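Local atomic coordinates of thioesterase superfamily protein (Shewanella loihica, PDB entry 2PRX), a protein that probably hydrolyses thioesters, as a homodimeric member of the hot-dog-fold thioesterase superfamily. Residues Leu31-Ala42 against Leu65-Ala76. Numbering follows the deposited sequence. Where two conformers were deposited one is given.
Sequences LKSYWRGEQTIA and LIDCHGTGSASA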
ATOM      1  N   LEU A  31     -11.300   6.693  -6.691  1.00 34.68           N
ATOM      2  CA  LEU A  31     -10.468   6.982  -7.864  1.00 13.00           C
ATOM      3  C   LEU A  31     -11.244   6.822  -9.162  1.00 11.61           C
ATOM      4  O   LEU A  31     -11.952   5.830  -9.324  1.00  8.52           O
ATOM      5  CB  LEU A  31      -9.228   6.092  -7.874  1.00 11.42           C
ATOM      6  CG  LEU A  31      -7.932   6.657  -8.469  1.00  6.59           C
ATOM      7  CD1 LEU A  31      -7.582   8.040  -7.998  1.00  7.11           C
ATOM      8  CD2 LEU A  31      -6.783   5.692  -8.170  1.00 19.17           C
ATOM      9  N   LYS A  32     -11.072   7.818 -10.028  1.00  8.46           N
ATOM     10  CA  LYS A  32     -11.601   7.784 -11.398  1.00  5.37           C
ATOM     11  C   LYS A  32     -10.435   7.594 -12.359  1.00  5.26           C
ATOM     12  O   LYS A  32      -9.494   8.395 -12.480  1.00  7.83           O
ATOM     13  CB  LYS A  32     -12.395   9.035 -11.691  1.00 12.84           C
ATOM     14  CG  LYS A  32     -13.698   9.355 -11.012  1.00 12.38           C
ATOM     15  CD  LYS A  32     -14.623   8.184 -10.845  1.00 10.02           C
ATOM     16  CE  LYS A  32     -15.844   8.498  -9.995  1.00 15.70           C
ATOM     17  NZ  LYS A  32     -16.681   7.267  -9.852  1.00 11.84           N
ATOM     18  N   SER A  33     -10.429   6.473 -13.061  1.00 10.30           N
ATOM     19  CA  SER A  33      -9.355   6.160 -13.995  1.00  9.45           C
ATOM     20  C   SER A  33      -9.954   6.157 -15.413  1.00 11.52           C
ATOM     21  O   SER A  33     -11.142   5.860 -15.516  1.00 12.63           O
ATOM     22  CB  SER A  33      -8.658   4.850 -13.689  1.00 19.05           C
ATOM     23  OG  SER A  33      -8.269   4.815 -12.317  1.00 13.22           O
ATOM     24  N   TYR A  34      -9.103   6.515 -16.348  1.00 13.44           N
ATOM     25  CA  TYR A  34      -9.472   6.758 -17.736  1.00 12.61           C
ATOM     26  C   TYR A  34      -8.345   6.369 -18.685  1.00 16.97           C
ATOM     27  O   TYR A  34      -7.171   6.373 -18.339  1.00 14.54           O
ATOM     28  CB  TYR A  34      -9.752   8.240 -18.042  1.00 12.49           C
ATOM     29  CG  TYR A  34     -10.749   8.872 -17.109  1.00 13.78           C
ATOM     30  CD1 TYR A  34     -10.359   9.477 -15.927  1.00 13.54           C
ATOM     31  CD2 TYR A  34     -12.107   8.841 -17.422  1.00 15.01           C
ATOM     32  CE1 TYR A  34     -11.279  10.051 -15.073  1.00 14.59           C
ATOM     33  CE2 TYR A  34     -13.029   9.415 -16.570  1.00 17.03           C
ATOM     34  CZ  TYR A  34     -12.617  10.017 -15.397  1.00 13.76           C
ATOM     35  OH  TYR A  34     -13.568  10.575 -14.573  1.00 15.46           O
ATOM     36  N   TRP A  35      -8.737   6.085 -19.935  1.00 14.31           N
ATOM     37  CA  TRP A  35      -7.727   5.924 -20.978  1.00 15.79           C
ATOM     38  C   TRP A  35      -7.042   7.251 -21.293  1.00 16.54           C
ATOM     39  O   TRP A  35      -7.646   8.324 -21.378  1.00 15.56           O
ATOM     40  CB  TRP A  35      -8.359   5.328 -22.237  1.00 12.88           C
ATOM     41  CG  TRP A  35      -8.547   3.842 -22.192  1.00 12.27           C
ATOM     42  CD1 TRP A  35      -9.691   3.104 -22.131  1.00 12.60           C
ATOM     43  CD2 TRP A  35      -7.465   2.895 -22.191  1.00  2.56           C
ATOM     44  NE1 TRP A  35      -9.410   1.767 -22.107  1.00 11.46           N
ATOM     45  CE2 TRP A  35      -8.041   1.617 -22.143  1.00 11.59           C
ATOM     46  CE3 TRP A  35      -6.071   3.053 -22.241  1.00  3.85           C
ATOM     47  CZ2 TRP A  35      -7.254   0.459 -22.138  1.00 11.43           C
ATOM     48  CZ3 TRP A  35      -5.305   1.901 -22.232  1.00  7.36           C
ATOM     49  CH2 TRP A  35      -5.900   0.640 -22.176  1.00  9.33           C
ATOM     50  N   ARG A  36      -5.741   7.200 -21.462  1.00 11.97           N
ATOM     51  CA  ARG A  36      -4.934   8.298 -21.966  1.00 18.90           C
ATOM     52  C   ARG A  36      -4.181   7.787 -23.182  1.00 12.92           C
ATOM     53  O   ARG A  36      -2.967   7.651 -23.208  1.00 16.31           O
ATOM     54  CB  ARG A  36      -3.952   8.813 -20.922  1.00 26.63           C
ATOM     55  CG  ARG A  36      -3.037   9.928 -21.394  1.00 31.36           C
ATOM     56  CD  ARG A  36      -2.727  10.887 -20.245  1.00 33.81           C
ATOM     57  NE  ARG A  36      -1.884  11.989 -20.689  1.00 34.91           N
ATOM     58  CZ  ARG A  36      -0.578  12.115 -20.606  1.00 29.35           C
ATOM     59  NH1 ARG A  36       0.205  11.190 -20.065  1.00 27.88           N
ATOM     60  NH2 ARG A  36      -0.007  13.223 -21.076  1.00 30.01           N
ATOM     61  N   GLY A  37      -4.946   7.450 -24.227  1.00 20.62           N
ATOM     62  CA  GLY A  37      -4.296   6.858 -25.387  1.00 18.75           C
ATOM     63  C   GLY A  37      -4.049   5.374 -25.129  1.00 13.83           C
ATOM     64  O   GLY A  37      -5.014   4.621 -25.033  1.00 14.76           O
ATOM     65  N   GLU A  38      -2.784   5.000 -25.050  1.00  8.94           N
ATOM     66  CA  GLU A  38      -2.328   3.647 -24.847  1.00 11.31           C
ATOM     67  C   GLU A  38      -1.993   3.413 -23.367  1.00 12.81           C
ATOM     68  O   GLU A  38      -1.840   2.265 -22.947  1.00 16.41           O
ATOM     69  CB  GLU A  38      -1.082   3.414 -25.705  1.00 17.35           C
ATOM     70  CG  GLU A  38      -1.346   3.537 -27.200  1.00 25.26           C
ATOM     71  CD  GLU A  38      -0.737   4.763 -27.854  1.00 29.20           C
ATOM     72  OE1 GLU A  38       0.477   4.981 -27.709  1.00 26.37           O
ATOM     73  OE2 GLU A  38      -1.493   5.514 -28.509  1.00 37.52           O
ATOM     74  N   GLN A  39      -1.893   4.514 -22.643  1.00 16.16           N
ATOM     75  CA  GLN A  39      -1.674   4.599 -21.212  1.00  8.21           C
ATOM     76  C   GLN A  39      -3.037   4.854 -20.576  1.00 10.15           C
ATOM     77  O   GLN A  39      -4.061   5.204 -21.177  1.00 12.08           O
ATOM     78  CB  GLN A  39      -0.720   5.724 -20.822  1.00  6.05           C
ATOM     79  CG  GLN A  39       0.668   5.628 -21.400  1.00 11.53           C
ATOM     80  CD  GLN A  39       1.524   6.851 -21.139  1.00 20.63           C
ATOM     81  OE1 GLN A  39       1.183   7.698 -20.314  1.00 21.31           O
ATOM     82  NE2 GLN A  39       2.650   6.937 -21.835  1.00 25.02           N
ATOM     83  N   THR A  40      -3.079   4.673 -19.274  1.00 10.52           N
ATOM     84  CA  THR A  40      -4.269   5.070 -18.516  1.00 10.93           C
ATOM     85  C   THR A  40      -3.804   6.207 -17.628  1.00  3.60           C
ATOM     86  O   THR A  40      -2.584   6.435 -17.588  1.00 13.56           O
ATOM     87  CB  THR A  40      -4.876   3.927 -17.707  1.00 11.53           C
ATOM     88  OG1 THR A  40      -3.989   3.584 -16.611  1.00 16.53           O
ATOM     89  CG2 THR A  40      -5.026   2.662 -18.539  1.00  1.86           C
ATOM     90  N   ILE A  41      -4.719   6.892 -16.967  1.00  9.22           N
ATOM     91  CA  ILE A  41      -4.378   8.011 -16.097  1.00 15.76           C
ATOM     92  C   ILE A  41      -5.489   8.302 -15.097  1.00 12.03           C
ATOM     93  O   ILE A  41      -6.666   8.012 -15.306  1.00 14.73           O
ATOM     94  CB  ILE A  41      -4.065   9.280 -16.919  1.00  4.93           C
ATOM     95  CG1 ILE A  41      -3.635  10.496 -16.116  1.00  9.71           C
ATOM     96  CG2 ILE A  41      -5.260   9.614 -17.808  1.00 15.29           C
ATOM     97  CD1 ILE A  41      -2.826  11.526 -16.854  1.00 13.15           C
ATOM     98  N   ALA A  42      -5.071   8.857 -13.954  1.00 10.29           N
ATOM     99  CA  ALA A  42      -5.939   9.319 -12.896  1.00  5.55           C
ATOM    100  C   ALA A  42      -5.247  10.444 -12.128  1.00  7.96           C
ATOM    101  O   ALA A  42      -4.030  10.635 -12.210  1.00  7.67           O
ATOM    102  CB  ALA A  42      -6.380   8.178 -11.988  1.00  6.59           C
ATOM    103  N   LEU A  65      -3.659   4.192  -3.941  1.00  5.09           N
ATOM    104  CA  LEU A  65      -4.066   4.740  -5.262  1.00  2.23           C
ATOM    105  C   LEU A  65      -3.359   4.021  -6.379  1.00  6.65           C
ATOM    106  O   LEU A  65      -3.864   3.847  -7.516  1.00 13.11           O
ATOM    107  CB  LEU A  65      -3.808   6.244  -5.291  1.00  2.84           C
ATOM    108  CG  LEU A  65      -4.540   7.081  -4.225  1.00  7.61           C
ATOM    109  CD1 LEU A  65      -3.961   8.478  -4.141  1.00 10.63           C
ATOM    110  CD2 LEU A  65      -6.030   7.130  -4.531  1.00 11.59           C
ATOM    111  N   ILE A  66      -2.146   3.525  -6.191  1.00  8.34           N
ATOM    112  CA  ILE A  66      -1.518   2.758  -7.271  1.00 12.15           C
ATOM    113  C   ILE A  66      -2.254   1.446  -7.525  1.00 17.16           C
ATOM    114  O   ILE A  66      -2.480   1.018  -8.664  1.00 10.59           O
ATOM    115  CB  ILE A  66      -0.041   2.491  -6.947  1.00  9.93           C
ATOM    116  CG1 ILE A  66       0.862   3.704  -7.200  1.00 11.68           C
ATOM    117  CG2 ILE A  66       0.437   1.260  -7.677  1.00  9.16           C
ATOM    118  CD1 ILE A  66       2.119   3.661  -6.356  1.00 16.66           C
ATOM    119  N   ASP A  67      -2.642   0.801  -6.431  1.00 14.05           N
ATOM    120  CA  ASP A  67      -3.388  -0.450  -6.465  1.00 10.06           C
ATOM    121  C   ASP A  67      -4.691  -0.318  -7.234  1.00 14.69           C
ATOM    122  O   ASP A  67      -5.023  -1.132  -8.090  1.00 13.64           O
ATOM    123  CB  ASP A  67      -3.677  -0.882  -5.033  1.00  7.29           C
ATOM    124  CG  ASP A  67      -4.413  -2.186  -4.854  1.00 16.37           C
ATOM    125  OD1 ASP A  67      -4.773  -2.835  -5.848  1.00 41.05           O
ATOM    126  OD2 ASP A  67      -4.611  -2.559  -3.670  1.00 22.03           O
ATOM    127  N   CYS A  68      -5.473   0.717  -6.902  1.00 11.99           N
ATOM    128  CA  CYS A  68      -6.785   0.745  -7.575  1.00 12.87           C
ATOM    129  C   CYS A  68      -6.589   1.289  -8.979  1.00 13.27           C
ATOM    130  O   CYS A  68      -7.329   0.931  -9.901  1.00 11.59           O
ATOM    131  CB  CYS A  68      -7.799   1.528  -6.744  1.00 14.20           C
ATOM    132  SG  CYS A  68      -8.233   0.775  -5.149  1.00 15.38           S
ATOM    133  N   HIS A  69      -5.601   2.158  -9.196  1.00 11.94           N
ATOM    134  CA  HIS A  69      -5.430   2.609 -10.591  1.00 13.37           C
ATOM    135  C   HIS A  69      -4.922   1.458 -11.444  1.00 17.63           C
ATOM    136  O   HIS A  69      -5.295   1.315 -12.610  1.00 13.13           O
ATOM    137  CB  HIS A  69      -4.491   3.807 -10.638  1.00 15.11           C
ATOM    138  CG  HIS A  69      -4.175   4.280 -12.033  1.00 11.13           C
ATOM    139  ND1 HIS A  69      -5.140   4.820 -12.866  1.00 11.98           N
ATOM    140  CD2 HIS A  69      -3.024   4.299 -12.723  1.00  5.66           C
ATOM    141  CE1 HIS A  69      -4.563   5.144 -14.014  1.00  7.76           C
ATOM    142  NE2 HIS A  69      -3.278   4.844 -13.966  1.00  7.78           N
ATOM    143  N   GLY A  70      -4.061   0.628 -10.862  1.00 11.24           N
ATOM    144  CA  GLY A  70      -3.391  -0.469 -11.542  1.00  7.83           C
ATOM    145  C   GLY A  70      -4.343  -1.589 -11.907  1.00 11.83           C
ATOM    146  O   GLY A  70      -4.252  -2.267 -12.935  1.00 10.66           O
ATOM    147  N   THR A  71      -5.303  -1.793 -11.002  1.00 13.54           N
ATOM    148  CA  THR A  71      -6.344  -2.785 -11.206  0.50  9.13           C
ATOM    149  C   THR A  71      -7.334  -2.218 -12.220  1.00  8.03           C
ATOM    150  O   THR A  71      -7.754  -2.936 -13.117  1.00 30.06           O
ATOM    151  CB  THR A  71      -7.064  -3.161  -9.906  0.50 14.89           C
ATOM    152  OG1 THR A  71      -6.189  -3.937  -9.075  0.50 18.04           O
ATOM    153  CG2 THR A  71      -8.272  -4.036 -10.206  0.50 24.21           C
ATOM    154  N   GLY A  72      -7.659  -0.937 -12.023  1.00  5.19           N
ATOM    155  CA  GLY A  72      -8.533  -0.269 -12.990  1.00 12.31           C
ATOM    156  C   GLY A  72      -7.910  -0.424 -14.375  1.00 19.31           C
ATOM    157  O   GLY A  72      -8.532  -0.914 -15.322  1.00 21.00           O
ATOM    158  N   SER A  73      -6.650  -0.014 -14.473  1.00 19.07           N
ATOM    159  CA  SER A  73      -5.891  -0.158 -15.703  1.00 21.61           C
ATOM    160  C   SER A  73      -5.941  -1.587 -16.239  1.00 23.49           C
ATOM    161  O   SER A  73      -6.085  -1.778 -17.446  1.00 15.00           O
ATOM    162  CB  SER A  73      -4.419   0.215 -15.511  1.00 14.96           C
ATOM    163  OG  SER A  73      -4.264   1.512 -14.984  1.00 24.02           O
ATOM    164  N   ALA A  74      -5.804  -2.567 -15.345  1.00 16.71           N
ATOM    165  CA  ALA A  74      -5.821  -3.966 -15.749  1.00  8.41           C
ATOM    166  C   ALA A  74      -7.130  -4.348 -16.414  1.00  7.75           C
ATOM    167  O   ALA A  74      -7.154  -4.892 -17.524  1.00 14.13           O
ATOM    168  CB  ALA A  74      -5.551  -4.837 -14.509  1.00 11.85           C
ATOM    169  N   SER A  75      -8.251  -4.075 -15.760  1.00  9.76           N
ATOM    170  CA  SER A  75      -9.551  -4.479 -16.285  0.50  4.98           C
ATOM    171  C   SER A  75      -9.799  -3.845 -17.653  1.00  8.25           C
ATOM    172  O   SER A  75     -10.287  -4.507 -18.560  1.00 15.38           O
ATOM    173  CB  SER A  75     -10.676  -4.099 -15.328  0.50  7.91           C
ATOM    174  OG  SER A  75     -10.890  -5.128 -14.372  0.50 23.45           O
ATOM    175  N   ALA A  76      -9.467  -2.557 -17.762  1.00 10.88           N
ATOM    176  CA  ALA A  76      -9.690  -1.948 -19.089  1.00 14.14           C
ATOM    177  C   ALA A  76      -8.872  -2.652 -20.158  1.00 21.91           C
ATOM    178  O   ALA A  76      -9.395  -3.057 -21.201  1.00 24.90           O
ATOM    179  CB  ALA A  76      -9.391  -0.454 -19.036  1.00 15.98           C
TER
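Thr40 and Ser73 join two hydroxyls in the shortest polar link between segment 31-42, which carries the 34-42 hairpin, and helix 65-76: Thr40 OG1 gives its proton to Ser73 OG at 2.6 Å. Ser73 OG in turn donates to His69 O one turn back, standing above that carbonyl plane, while Ser73 N reaches the same oxygen from the opposite face. A second polar link uses the His69 ring, whose CG lies anti to the backbone N (chi1 176°), a torsion that carries the imidazole toward segment 31-42. At the ring edge, His69 ND1 and Ser33 OG share a hydrogen bond of 3.2 Å whose proton may sit on either partner. Ile41 N, already paired with Tyr34 O across the hairpin, also meets the ring edge, and Ser73 OG lies over the centre of one face, 3.6 Å above the plane.

Such burial of a central helix against a curled antiparallel sheet is the hallmark of the hot-dog fold, in which helix 59-78 is the sausage and the sheet the bun; here strand 39-42 crosses the helix at 142°, its axis 9.0 Å away. Leu116 of strand 114-122 and Ile132 of strand 127-135 also touch His69. Were His69 an alanine, Ser33 OG would probably lose its mate on the helix, and a gap would be likely beside Thr40 and Ala42.

Apolar contacts extend the interface along the helix in both directions. Toward its start, Leu31 crosses Leu65 at about a right angle, CD1 meeting Leu65 CD2 at 3.9 Å, and its other methyl, CD2, rests near His69 CB. Toward its end, the Ala76 methyl packs obliquely against the Trp35 indole, Ala76 CB lying 3.9 Å from Trp35 CZ2, while Thr40 CG2 sits over one face of that indole.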